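Local coordinates for methyl-coenzyme M reductase gamma subunit (Methermicoccus shengliensis DSM 18856, PDB 7NKG), which forms part of the methyl-coenzyme M reductase complex, which carries coenzyme M and factor 430 and probably catalyses the methane-forming step of methanogenesis or its reverse, at residues Y50-H54 with A79-I83. Residues are numbered along the deposited sequence; the frame is centred on the assembly and turned at random.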
loop_
_atom_site.group_PDB
_atom_site.type_symbol
_atom_site.label_atom_id
_atom_site.label_comp_id
_atom_site.label_asym_id
_atom_site.label_seq_id
_atom_site.Cartn_x
_atom_site.Cartn_y
_atom_site.Cartn_z
ATOM N N TYR C 50 5.639 -45.248 19.880
ATOM C CA TYR C 50 5.516 -43.836 19.534
ATOM C C TYR C 50 6.393 -43.534 18.305
ATOM O O TYR C 50 7.608 -43.716 18.400
ATOM C CB TYR C 50 6.007 -42.940 20.690
ATOM C CG TYR C 50 5.218 -43.070 21.973
ATOM C CD1 TYR C 50 4.031 -42.380 22.155
ATOM C CD2 TYR C 50 5.659 -43.887 23.005
ATOM C CE1 TYR C 50 3.285 -42.522 23.314
ATOM C CE2 TYR C 50 4.936 -44.014 24.183
ATOM C CZ TYR C 50 3.746 -43.329 24.335
ATOM O OH TYR C 50 3.035 -43.413 25.511
ATOM N N PRO C 51 5.840 -43.063 17.166
ATOM C CA PRO C 51 6.712 -42.703 16.035
ATOM C C PRO C 51 7.618 -41.521 16.366
ATOM O O PRO C 51 7.352 -40.763 17.296
ATOM C CB PRO C 51 5.746 -42.352 14.901
ATOM C CG PRO C 51 4.384 -42.560 15.416
ATOM C CD PRO C 51 4.423 -42.776 16.881
ATOM N N SER C 52 8.698 -41.377 15.600
ATOM C CA SER C 52 9.675 -40.307 15.773
ATOM C C SER C 52 9.529 -39.279 14.665
ATOM O O SER C 52 8.920 -39.538 13.621
ATOM C CB SER C 52 11.093 -40.876 15.717
ATOM O OG SER C 52 11.404 -41.709 16.823
ATOM N N THR C 53 10.114 -38.101 14.888
ATOM C CA THR C 53 10.221 -37.083 13.857
ATOM C C THR C 53 11.306 -37.592 12.856
ATOM O O THR C 53 12.126 -38.456 13.203
ATOM C CB THR C 53 10.689 -35.758 14.490
ATOM O OG1 THR C 53 11.971 -35.991 15.104
ATOM C CG2 THR C 53 9.675 -35.195 15.499
ATOM N N HIS C 54 11.331 -37.034 11.644
ATOM C CA HIS C 54 12.336 -37.370 10.627
ATOM C C HIS C 54 12.785 -36.060 9.985
ATOM O O HIS C 54 12.349 -35.709 8.891
ATOM C CB HIS C 54 11.778 -38.373 9.608
ATOM C CG HIS C 54 11.392 -39.662 10.263
ATOM N ND1 HIS C 54 12.353 -40.544 10.731
ATOM C CD2 HIS C 54 10.171 -40.110 10.633
ATOM C CE1 HIS C 54 11.687 -41.531 11.312
ATOM N NE2 HIS C 54 10.368 -41.308 11.283
ATOM N N ALA C 79 13.360 -39.178 23.178
ATOM C CA ALA C 79 13.048 -40.189 22.161
ATOM C C ALA C 79 12.746 -39.607 20.767
ATOM O O ALA C 79 12.637 -40.374 19.808
ATOM C CB ALA C 79 11.874 -41.025 22.622
ATOM N N GLY C 80 12.564 -38.296 20.662
ATOM C CA GLY C 80 12.262 -37.659 19.390
ATOM C C GLY C 80 10.828 -37.864 18.952
ATOM O O GLY C 80 10.547 -37.820 17.755
ATOM N N ASP C 81 9.874 -37.991 19.910
ATOM C CA ASP C 81 8.466 -38.198 19.545
ATOM C C ASP C 81 7.927 -37.053 18.733
ATOM O O ASP C 81 8.406 -35.922 18.861
ATOM C CB ASP C 81 7.573 -38.316 20.787
ATOM C CG ASP C 81 7.785 -39.519 21.675
ATOM O OD1 ASP C 81 8.546 -40.421 21.280
ATOM O OD2 ASP C 81 7.169 -39.567 22.753
ATOM N N ARG C 82 6.875 -37.317 17.955
ATOM C CA ARG C 82 6.190 -36.255 17.237
ATOM C C ARG C 82 5.406 -35.402 18.256
ATOM O O ARG C 82 5.051 -35.890 19.336
ATOM C CB ARG C 82 5.226 -36.843 16.210
ATOM C CG ARG C 82 5.949 -37.676 15.147
ATOM C CD ARG C 82 5.095 -37.992 13.932
ATOM N NE ARG C 82 5.772 -37.641 12.669
ATOM C CZ ARG C 82 6.282 -38.481 11.761
ATOM N NH1 ARG C 82 6.863 -38.009 10.663
ATOM N NH2 ARG C 82 6.218 -39.797 11.942
ATOM N N ILE C 83 5.144 -34.144 17.912
ATOM C CA ILE C 83 4.331 -33.286 18.770
ATOM C C ILE C 83 2.873 -33.669 18.499
ATOM O O ILE C 83 2.402 -33.525 17.365
ATOM C CB ILE C 83 4.568 -31.773 18.492
ATOM C CG1 ILE C 83 6.050 -31.367 18.740
ATOM C CG2 ILE C 83 3.591 -30.892 19.319
ATOM C CD1 ILE C 83 6.566 -31.506 20.207
HETATM O O HOH W 1 5.361 -39.726 18.441
HETATM O O HOH W 2 9.859 -41.533 19.215
#
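With CG of Arg-82 anti to its own carbonyl carbon and the chain bent at chi3 (129°), the guanidinium turns back over the 50-54 backbone, and Ser-52 O sits above one of its faces, 3.2 Å from NH2. The carbonyl lies over the face rather than in line with an N-H, so its attraction to the cation is probably mainly electrostatic. At the edge of the same group NH2 meets Pro-51 CB, an apolar neighbour, while NH1 lies at the edge of the steeply inclined His-54 ring, 3.9 Å from CD2. A long, flat, charged side chain suits this place because NH1 also hydrogen-bonds the backbone of another protein chain of the assembly. Were Arg-82 cut back to an alanine, the neighbouring chain's backbone would probably lose this donor and Ser-52 O the cover of the guanidinium. The backbones are joined by a single beta bridge between Ser-52 and Asp-81, whose direct hydrogen bond runs from Thr-53 N to Gly-80 O (2.9 Å, 157°). The methyl CG2 of Thr-53 packs beside it, 3.7 Å from Asp-81 O. Gly-80 closes helix 75-79 in a Schellman motif; its positive phi favours glycine, and the chain then passes into strand 83-90. One water accepts a hydrogen bond from Arg-82 N and donates one to Pro-51 O. A second lies between Ala-79 O, Asp-81 OD1 (2.7 Å from OD1) and Ser-52 OG, a hydroxyl that suits its place by reaching this water. Asp-81 OD1 meets Tyr-50 CB at 3.6 Å, and OD2 stands obliquely by the ring, the two planes 24° apart. Both side chains are long enough to reach helix 128-140: Asp-81 OD2 forms a salt bridge with Arg-129, and Tyr-50 OH bonds Glu-132.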